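PDB 6THK: pyocin S5 from Pseudomonas aeruginosa PAO1, which probably kills closely related bacteria by forming channels that depolarise the cytoplasmic membrane, as channel-forming colicins do. Local coordinates for residues M216-E221 and V286-S291; T236-L241 and R305-A310. The protein carries 1 engineered substitution. One frame throughout, in Å; residues are numbered along the deposited sequence.

Interaction 1: M216-E221 and V286-S291; sequences MKVQSE and VDEIAS. With ZN (zinc ion), chain G.
A zinc ion joins Glu221 and Glu288, two acidic side chains whose negative charges would be expected to repel across the gap between helices 214-227 and 272-338. Each carboxylate offers one oxygen: Glu221 OE2 lies 2.3 Å from the zinc and Glu288 OE2 2.1 Å from it. OE1 of Glu221 is 3.5 Å and OE1 of Glu288 3.1 Å from the zinc, so each group binds it mainly through OE2. The two side chains cross at about a right angle, with their carboxylate planes turned 56° apart, and OE2 of Glu221 and OE2 of Glu288 are 3.5 Å from each other. CG of Glu288 is anti to its own carbonyl carbon (chi1 -77°), and the chain then runs out extended to bring the carboxylate to the metal. Lys255 of helix 237-267 makes a salt bridge to OE1 of both glutamates.

Beside the metal, the packing is slight, a valine methyl meeting a serine hydroxyl and a glutamate methylene. Val218, nearest to Glu288 in backbone register, turns its CG2 branch to Ser291, 3.7 Å from OG, and also touches CG of Glu288. Ser291 OG has its polar partner in Gln215, which ties the same two helices a second time. Lys217 passes its aliphatic chain beside the zinc, with CE 3.6 Å from the ion, while the chain turns off beyond it.

The segment axes are 10.3 Å apart and inclined at 71°, a steep crossing at which few side chains meet. It is an interhelical zinc bridge within the helical rod, segment 286-291 lying in a predicted coiled coil. The zinc ion and Lys255 would be expected to offset the repulsion between the two carboxylates and to favour their ionised forms.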
ATOM      1  N   MET A 216      -8.458  -4.281  -0.098  1.00 82.06           N
ATOM      2  CA  MET A 216      -8.041  -5.172   0.951  1.00 81.47           C
ATOM      3  C   MET A 216      -6.963  -6.085   0.473  1.00 80.29           C
ATOM      4  O   MET A 216      -6.101  -6.449   1.224  1.00 80.13           O
ATOM      5  CB  MET A 216      -9.225  -5.974   1.440  1.00 84.82           C
ATOM      6  CG  MET A 216     -10.535  -5.213   1.351  1.00 89.71           C
ATOM      7  SD  MET A 216     -10.531  -3.755   2.382  1.00 95.00           S
ATOM      8  CE  MET A 216     -11.700  -2.719   1.531  1.00 91.91           C
ATOM      9  N   LYS A 217      -7.015  -6.468  -0.783  1.00 73.30           N
ATOM     10  CA  LYS A 217      -5.983  -7.347  -1.298  1.00 71.45           C
ATOM     11  C   LYS A 217      -4.602  -6.712  -1.319  1.00 70.43           C
ATOM     12  O   LYS A 217      -3.625  -7.347  -0.943  1.00 69.36           O
ATOM     13  CB  LYS A 217      -6.362  -7.822  -2.701  1.00 73.95           C
ATOM     14  CG  LYS A 217      -5.289  -8.637  -3.397  1.00 83.54           C
ATOM     15  CD  LYS A 217      -5.286 -10.078  -2.918  1.00 87.23           C
ATOM     16  CE  LYS A 217      -3.976 -10.764  -3.251  1.00 87.37           C
ATOM     17  NZ  LYS A 217      -4.094 -12.240  -3.136  1.00 93.52           N
ATOM     18  N   VAL A 218      -4.522  -5.453  -1.729  1.00 63.92           N
ATOM     19  CA  VAL A 218      -3.235  -4.772  -1.796  1.00 63.05           C
ATOM     20  C   VAL A 218      -2.600  -4.673  -0.416  1.00 63.98           C
ATOM     21  O   VAL A 218      -1.413  -4.896  -0.254  1.00 62.38           O
ATOM     22  CB  VAL A 218      -3.370  -3.366  -2.407  1.00 67.31           C
ATOM     23  CG1 VAL A 218      -2.057  -2.618  -2.304  1.00 67.02           C
ATOM     24  CG2 VAL A 218      -3.813  -3.459  -3.854  1.00 67.17           C
ATOM     25  N   GLN A 219      -3.415  -4.347   0.575  1.00 60.50           N
ATOM     26  CA  GLN A 219      -2.975  -4.257   1.977  1.00 60.09           C
ATOM     27  C   GLN A 219      -2.351  -5.566   2.454  1.00 62.98           C
ATOM     28  O   GLN A 219      -1.235  -5.542   2.978  1.00 62.46           O
ATOM     29  CB  GLN A 219      -4.100  -3.789   2.930  1.00 61.57           C
ATOM     30  CG  GLN A 219      -3.670  -3.654   4.410  1.00 71.58           C
ATOM     31  CD  GLN A 219      -2.497  -2.706   4.592  1.00 87.23           C
ATOM     32  OE1 GLN A 219      -1.362  -3.126   4.832  1.00 78.39           O
ATOM     33  NE2 GLN A 219      -2.744  -1.418   4.407  1.00 79.21           N
ATOM     34  N   SER A 220      -3.037  -6.703   2.189  1.00 58.89           N
ATOM     35  CA  SER A 220      -2.604  -8.065   2.524  1.00 58.42           C
ATOM     36  C   SER A 220      -1.307  -8.420   1.801  1.00 61.84           C
ATOM     37  O   SER A 220      -0.408  -9.010   2.398  1.00 61.81           O
ATOM     38  CB  SER A 220      -3.695  -9.074   2.190  1.00 62.41           C
ATOM     39  OG  SER A 220      -4.975  -8.587   2.564  1.00 74.71           O
ATOM     40  N   GLU A 221      -1.184  -8.022   0.535  1.00 58.33           N
ATOM     41  CA  GLU A 221       0.038  -8.265  -0.219  1.00 58.73           C
ATOM     42  C   GLU A 221       1.214  -7.502   0.381  1.00 62.87           C
ATOM     43  O   GLU A 221       2.303  -8.070   0.498  1.00 63.42           O
ATOM     44  CB  GLU A 221      -0.144  -7.848  -1.662  1.00 59.97           C
ATOM     45  CG  GLU A 221      -0.580  -8.974  -2.554  1.00 65.94           C
ATOM     46  CD  GLU A 221      -0.976  -8.400  -3.889  1.00 83.30           C
ATOM     47  OE1 GLU A 221      -0.077  -7.936  -4.625  1.00 85.63           O
ATOM     48  OE2 GLU A 221      -2.190  -8.381  -4.187  1.00 68.52           O
ATOM     49  N   VAL A 286      -3.403  -3.235 -13.411  1.00 56.15           N
ATOM     50  CA  VAL A 286      -3.489  -1.769 -13.536  1.00 56.01           C
ATOM     51  C   VAL A 286      -4.210  -1.187 -12.322  1.00 58.36           C
ATOM     52  O   VAL A 286      -3.744  -0.200 -11.756  1.00 58.74           O
ATOM     53  CB  VAL A 286      -4.061  -1.281 -14.905  1.00 60.61           C
ATOM     54  CG1 VAL A 286      -5.221  -2.132 -15.381  1.00 60.62           C
ATOM     55  CG2 VAL A 286      -4.447   0.197 -14.882  1.00 60.54           C
ATOM     56  N   ASP A 287      -5.287  -1.854 -11.884  1.00 53.46           N
ATOM     57  CA  ASP A 287      -6.088  -1.494 -10.723  1.00 52.47           C
ATOM     58  C   ASP A 287      -5.235  -1.489  -9.448  1.00 54.98           C
ATOM     59  O   ASP A 287      -5.301  -0.541  -8.670  1.00 54.46           O
ATOM     60  CB  ASP A 287      -7.283  -2.453 -10.607  1.00 54.68           C
ATOM     61  CG  ASP A 287      -8.342  -2.308 -11.697  1.00 72.88           C
ATOM     62  OD1 ASP A 287      -8.100  -1.563 -12.677  1.00 74.09           O
ATOM     63  OD2 ASP A 287      -9.403  -2.968 -11.587  1.00 83.17           O
ATOM     64  N   GLU A 288      -4.391  -2.517  -9.275  1.00 50.84           N
ATOM     65  CA  GLU A 288      -3.460  -2.650  -8.155  1.00 49.52           C
ATOM     66  C   GLU A 288      -2.405  -1.588  -8.173  1.00 54.18           C
ATOM     67  O   GLU A 288      -2.143  -1.000  -7.129  1.00 55.53           O
ATOM     68  CB  GLU A 288      -2.778  -4.017  -8.176  1.00 50.03           C
ATOM     69  CG  GLU A 288      -3.699  -5.112  -7.669  1.00 51.70           C
ATOM     70  CD  GLU A 288      -3.100  -6.490  -7.539  1.00 61.44           C
ATOM     71  OE1 GLU A 288      -1.909  -6.656  -7.876  1.00 59.60           O
ATOM     72  OE2 GLU A 288      -3.822  -7.414  -7.108  1.00 66.49           O
ATOM     73  N   ILE A 289      -1.790  -1.334  -9.347  1.00 49.80           N
ATOM     74  CA  ILE A 289      -0.748  -0.307  -9.506  1.00 48.35           C
ATOM     75  C   ILE A 289      -1.289   1.071  -9.140  1.00 51.84           C
ATOM     76  O   ILE A 289      -0.609   1.821  -8.441  1.00 52.84           O
ATOM     77  CB  ILE A 289      -0.104  -0.335 -10.922  1.00 50.80           C
ATOM     78  CG1 ILE A 289       0.798  -1.574 -11.082  1.00 50.98           C
ATOM     79  CG2 ILE A 289       0.706   0.945 -11.194  1.00 50.78           C
ATOM     80  CD1 ILE A 289       0.858  -2.174 -12.475  1.00 58.57           C
ATOM     81  N   ALA A 290      -2.511   1.389  -9.592  1.00 46.88           N
ATOM     82  CA  ALA A 290      -3.161   2.654  -9.303  1.00 46.76           C
ATOM     83  C   ALA A 290      -3.463   2.787  -7.800  1.00 51.23           C
ATOM     84  O   ALA A 290      -3.315   3.877  -7.251  1.00 51.93           O
ATOM     85  CB  ALA A 290      -4.430   2.794 -10.131  1.00 47.55           C
ATOM     86  N   SER A 291      -3.864   1.678  -7.141  1.00 48.12           N
ATOM     87  CA  SER A 291      -4.122   1.651  -5.704  1.00 48.15           C
ATOM     88  C   SER A 291      -2.818   1.907  -4.952  1.00 53.28           C
ATOM     89  O   SER A 291      -2.811   2.663  -3.980  1.00 54.06           O
ATOM     90  CB  SER A 291      -4.702   0.312  -5.281  1.00 50.79           C
ATOM     91  OG  SER A 291      -4.635   0.173  -3.871  1.00 63.72           O
TER
HETATM   92 ZN    ZN G 606      -2.867  -9.154  -6.288  1.00 62.26          ZN

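Interaction 2: T236-L241 and R305-A310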
ATOM      1  N   THR A 236      10.933   5.723  14.818  1.00 51.89           N
ATOM      2  CA  THR A 236      10.359   7.073  14.696  1.00 52.77           C
ATOM      3  C   THR A 236       9.403   7.015  13.502  1.00 59.21           C
ATOM      4  O   THR A 236       9.616   6.169  12.625  1.00 58.52           O
ATOM      5  CB  THR A 236      11.456   8.142  14.439  1.00 59.93           C
ATOM      6  OG1 THR A 236      12.216   7.811  13.269  1.00 58.69           O
ATOM      7  CG2 THR A 236      12.381   8.361  15.643  1.00 54.92           C
ATOM      8  N   PRO A 237       8.422   7.908  13.420  1.00 58.08           N
ATOM      9  CA  PRO A 237       7.528   7.855  12.261  1.00 58.61           C
ATOM     10  C   PRO A 237       8.253   7.958  10.913  1.00 63.99           C
ATOM     11  O   PRO A 237       7.772   7.409   9.940  1.00 64.11           O
ATOM     12  CB  PRO A 237       6.615   9.051  12.485  1.00 60.17           C
ATOM     13  CG  PRO A 237       6.564   9.181  13.966  1.00 63.95           C
ATOM     14  CD  PRO A 237       7.951   8.859  14.434  1.00 59.15           C
ATOM     15  N   GLU A 238       9.410   8.605  10.874  1.00 61.30           N
ATOM     16  CA  GLU A 238      10.167   8.740   9.632  1.00 62.00           C
ATOM     17  C   GLU A 238      10.792   7.415   9.212  1.00 65.95           C
ATOM     18  O   GLU A 238      11.007   7.165   8.033  1.00 66.31           O
ATOM     19  CB  GLU A 238      11.257   9.796   9.786  1.00 63.86           C
ATOM     20  CG  GLU A 238      11.001  11.088   9.033  1.00 77.42           C
ATOM     21  CD  GLU A 238      12.234  11.968   8.971  1.00102.65           C
ATOM     22  OE1 GLU A 238      12.232  13.054   9.584  1.00 90.57           O
ATOM     23  OE2 GLU A 238      13.212  11.570   8.308  1.00100.09           O
ATOM     24  N   GLN A 239      11.099   6.581  10.194  1.00 61.66           N
ATOM     25  CA  GLN A 239      11.680   5.255   9.971  1.00 61.06           C
ATOM     26  C   GLN A 239      10.672   4.276   9.365  1.00 64.16           C
ATOM     27  O   GLN A 239      11.014   3.599   8.384  1.00 62.94           O
ATOM     28  CB  GLN A 239      12.249   4.679  11.268  1.00 62.69           C
ATOM     29  CG  GLN A 239      13.623   5.219  11.648  1.00 76.33           C
ATOM     30  CD  GLN A 239      14.005   4.766  13.035  1.00 90.27           C
ATOM     31  OE1 GLN A 239      14.393   3.616  13.262  1.00 84.07           O
ATOM     32  NE2 GLN A 239      13.878   5.656  14.001  1.00 84.06           N
ATOM     33  N   TRP A 240       9.437   4.188   9.943  1.00 60.59           N
ATOM     34  CA  TRP A 240       8.428   3.267   9.426  1.00 60.56           C
ATOM     35  C   TRP A 240       7.811   3.788   8.127  1.00 60.80           C
ATOM     36  O   TRP A 240       7.385   2.968   7.312  1.00 59.72           O
ATOM     37  CB  TRP A 240       7.378   2.831  10.470  1.00 60.58           C
ATOM     38  CG  TRP A 240       6.279   3.795  10.805  1.00 63.06           C
ATOM     39  CD1 TRP A 240       5.275   4.220   9.980  1.00 66.21           C
ATOM     40  CD2 TRP A 240       5.959   4.297  12.116  1.00 63.61           C
ATOM     41  NE1 TRP A 240       4.410   5.045  10.670  1.00 66.42           N
ATOM     42  CE2 TRP A 240       4.801   5.102  11.988  1.00 68.02           C
ATOM     43  CE3 TRP A 240       6.562   4.176  13.383  1.00 65.15           C
ATOM     44  CZ2 TRP A 240       4.231   5.772  13.079  1.00 67.34           C
ATOM     45  CZ3 TRP A 240       5.995   4.842  14.461  1.00 66.77           C
ATOM     46  CH2 TRP A 240       4.845   5.627  14.304  1.00 67.48           C
ATOM     47  N   LEU A 241       7.862   5.094   7.898  1.00 54.79           N
ATOM     48  CA  LEU A 241       7.363   5.663   6.658  1.00 53.98           C
ATOM     49  C   LEU A 241       8.329   5.285   5.540  1.00 59.13           C
ATOM     50  O   LEU A 241       7.910   4.956   4.444  1.00 58.63           O
ATOM     51  CB  LEU A 241       7.233   7.176   6.758  1.00 53.72           C
ATOM     52  CG  LEU A 241       5.913   7.682   7.327  1.00 58.32           C
ATOM     53  CD1 LEU A 241       6.009   9.144   7.711  1.00 57.92           C
ATOM     54  CD2 LEU A 241       4.772   7.451   6.359  1.00 60.64           C
ATOM     55  N   ARG A 305       5.404  15.959   5.943  1.00 52.53           N
ATOM     56  CA  ARG A 305       4.868  16.550   7.155  1.00 53.46           C
ATOM     57  C   ARG A 305       5.770  16.218   8.333  1.00 57.13           C
ATOM     58  O   ARG A 305       6.060  17.070   9.157  1.00 55.61           O
ATOM     59  CB  ARG A 305       3.440  16.057   7.418  1.00 56.28           C
ATOM     60  CG  ARG A 305       3.116  15.817   8.888  1.00 75.09           C
ATOM     61  CD  ARG A 305       1.674  15.373   9.104  1.00 89.16           C
ATOM     62  NE  ARG A 305       1.509  14.628  10.351  1.00 98.45           N
ATOM     63  CZ  ARG A 305       0.455  13.869  10.644  1.00112.44           C
ATOM     64  NH1 ARG A 305      -0.537  13.741   9.779  1.00100.72           N
ATOM     65  NH2 ARG A 305       0.397  13.228  11.800  1.00 97.11           N
ATOM     66  N   ARG A 306       6.214  14.968   8.399  1.00 53.64           N
ATOM     67  CA  ARG A 306       7.083  14.515   9.471  1.00 52.58           C
ATOM     68  C   ARG A 306       8.439  15.197   9.466  1.00 55.94           C
ATOM     69  O   ARG A 306       8.955  15.569  10.505  1.00 56.72           O
ATOM     70  CB  ARG A 306       7.267  13.001   9.401  1.00 53.33           C
ATOM     71  CG  ARG A 306       6.020  12.202   9.735  1.00 62.24           C
ATOM     72  CD  ARG A 306       5.674  12.311  11.204  1.00 70.60           C
ATOM     73  NE  ARG A 306       4.412  11.658  11.514  1.00 83.24           N
ATOM     74  CZ  ARG A 306       3.878  11.610  12.731  1.00100.35           C
ATOM     75  NH1 ARG A 306       4.496  12.179  13.750  1.00 96.26           N
ATOM     76  NH2 ARG A 306       2.723  11.000  12.928  1.00 80.63           N
ATOM     77  N   ARG A 307       9.018  15.347   8.284  1.00 52.01           N
ATOM     78  CA  ARG A 307      10.318  15.981   8.147  1.00 51.20           C
ATOM     79  C   ARG A 307      10.289  17.441   8.558  1.00 55.96           C
ATOM     80  O   ARG A 307      11.207  17.924   9.203  1.00 55.44           O
ATOM     81  CB  ARG A 307      10.835  15.839   6.719  1.00 49.18           C
ATOM     82  CG  ARG A 307      11.634  14.570   6.499  1.00 54.89           C
ATOM     83  CD  ARG A 307      11.668  14.150   5.043  1.00 63.48           C
ATOM     84  NE  ARG A 307      12.227  12.814   4.896  1.00 71.10           N
ATOM     85  CZ  ARG A 307      12.551  12.256   3.737  1.00 82.65           C
ATOM     86  NH1 ARG A 307      12.371  12.912   2.603  1.00 63.14           N
ATOM     87  NH2 ARG A 307      13.051  11.035   3.714  1.00 69.37           N
ATOM     88  N   THR A 308       9.231  18.139   8.167  1.00 52.52           N
ATOM     89  CA  THR A 308       9.063  19.541   8.501  1.00 53.02           C
ATOM     90  C   THR A 308       8.930  19.708   9.999  1.00 59.95           C
ATOM     91  O   THR A 308       9.508  20.611  10.585  1.00 60.00           O
ATOM     92  CB  THR A 308       7.822  20.123   7.828  1.00 62.36           C
ATOM     93  OG1 THR A 308       7.931  19.955   6.416  1.00 68.02           O
ATOM     94  CG2 THR A 308       7.706  21.586   8.130  1.00 62.51           C
ATOM     95  N   GLU A 309       8.174  18.806  10.609  1.00 57.57           N
ATOM     96  CA  GLU A 309       7.945  18.804  12.042  1.00 57.52           C
ATOM     97  C   GLU A 309       9.245  18.585  12.795  1.00 59.91           C
ATOM     98  O   GLU A 309       9.457  19.168  13.840  1.00 59.74           O
ATOM     99  CB  GLU A 309       6.912  17.741  12.420  1.00 59.09           C
ATOM    100  CG  GLU A 309       6.638  17.637  13.907  1.00 72.69           C
ATOM    101  CD  GLU A 309       5.757  16.455  14.256  1.00105.96           C
ATOM    102  OE1 GLU A 309       4.796  16.636  15.031  1.00107.71           O
ATOM    103  OE2 GLU A 309       6.024  15.344  13.754  1.00102.45           O
ATOM    104  N   ALA A 310      10.102  17.717  12.278  1.00 56.18           N
ATOM    105  CA  ALA A 310      11.376  17.450  12.923  1.00 56.36           C
ATOM    106  C   ALA A 310      12.304  18.648  12.808  1.00 61.91           C
ATOM    107  O   ALA A 310      13.129  18.879  13.677  1.00 60.47           O
ATOM    108  CB  ALA A 310      12.024  16.218  12.328  1.00 56.77           C
TER
HETATM  109  O   HOH W   1      12.696  10.315   6.273  1.00 70.79           O
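Helix 237-241 runs nearly antiparallel to 305-310, the segment axes 155° apart in direction and 10.4 Å apart at closest approach, with Glu238 and Arg306 nearest in backbone register. The pair belongs to an antiparallel helical hairpin of helices 237-267 and 272-338, largely predicted as coiled coil. Arg306 fills the middle of the contact. Its chain bends at chi2 (-70°), which sets CD beside the ring of Pro237, the first helical residue after the N-cap Thr236. Pro237 CB sits over one face of the guanidinium, 3.5 Å above the plane and displaced toward its rim, and CG of the same ring comes 3.6 Å from Arg306 NH1. Lower on the arginine, CD1 of Leu241 packs on CG of Arg306 at 3.7 Å; this leucine is buried, and it also touches Leu299 and Thr303 of the long helix.

Glu238 reaches across to Arg307 instead. Its carboxylate lies against the aliphatic part of the arginine, OE1 being 3.5 Å from Arg307 CG. OE2 stands at the edge of the Arg307 guanidinium, in its plane, but the two flat groups are turned 77° apart and the salt bridge is long, 3.8 Å from Glu238 OE2 to Arg307 NE. A water at the same edge accepts from Arg307 NH2 at 2.7 Å.

The charge pairing is thus divided: Arg306 meets carbon across the interface and forms a salt bridge with Glu309, one turn on in its own helix. The one ion pair across these segments is long, so the contact rests largely on the aliphatic lengths of charged side chains.

How the interactions relate
Both contacts use helix 272-338, the long helix of the chain, and place on it the two helices that follow each other before it: 214-227 in interaction 1 and 237-267 in interaction 2. Their centres lie 24 Å apart and they do not touch. Interaction 1 is buried and close to the centre of the chain; interaction 2 lies at the surface, farther along the rod. The chemistry differs: in interaction 1 like charges meet at a metal, whereas the nearly antiparallel pair buries more area with opposite charges and hydrocarbon. Helix 237-267 links the two: it packs in interaction 2 and supplies Lys255 to the glutamates of interaction 1.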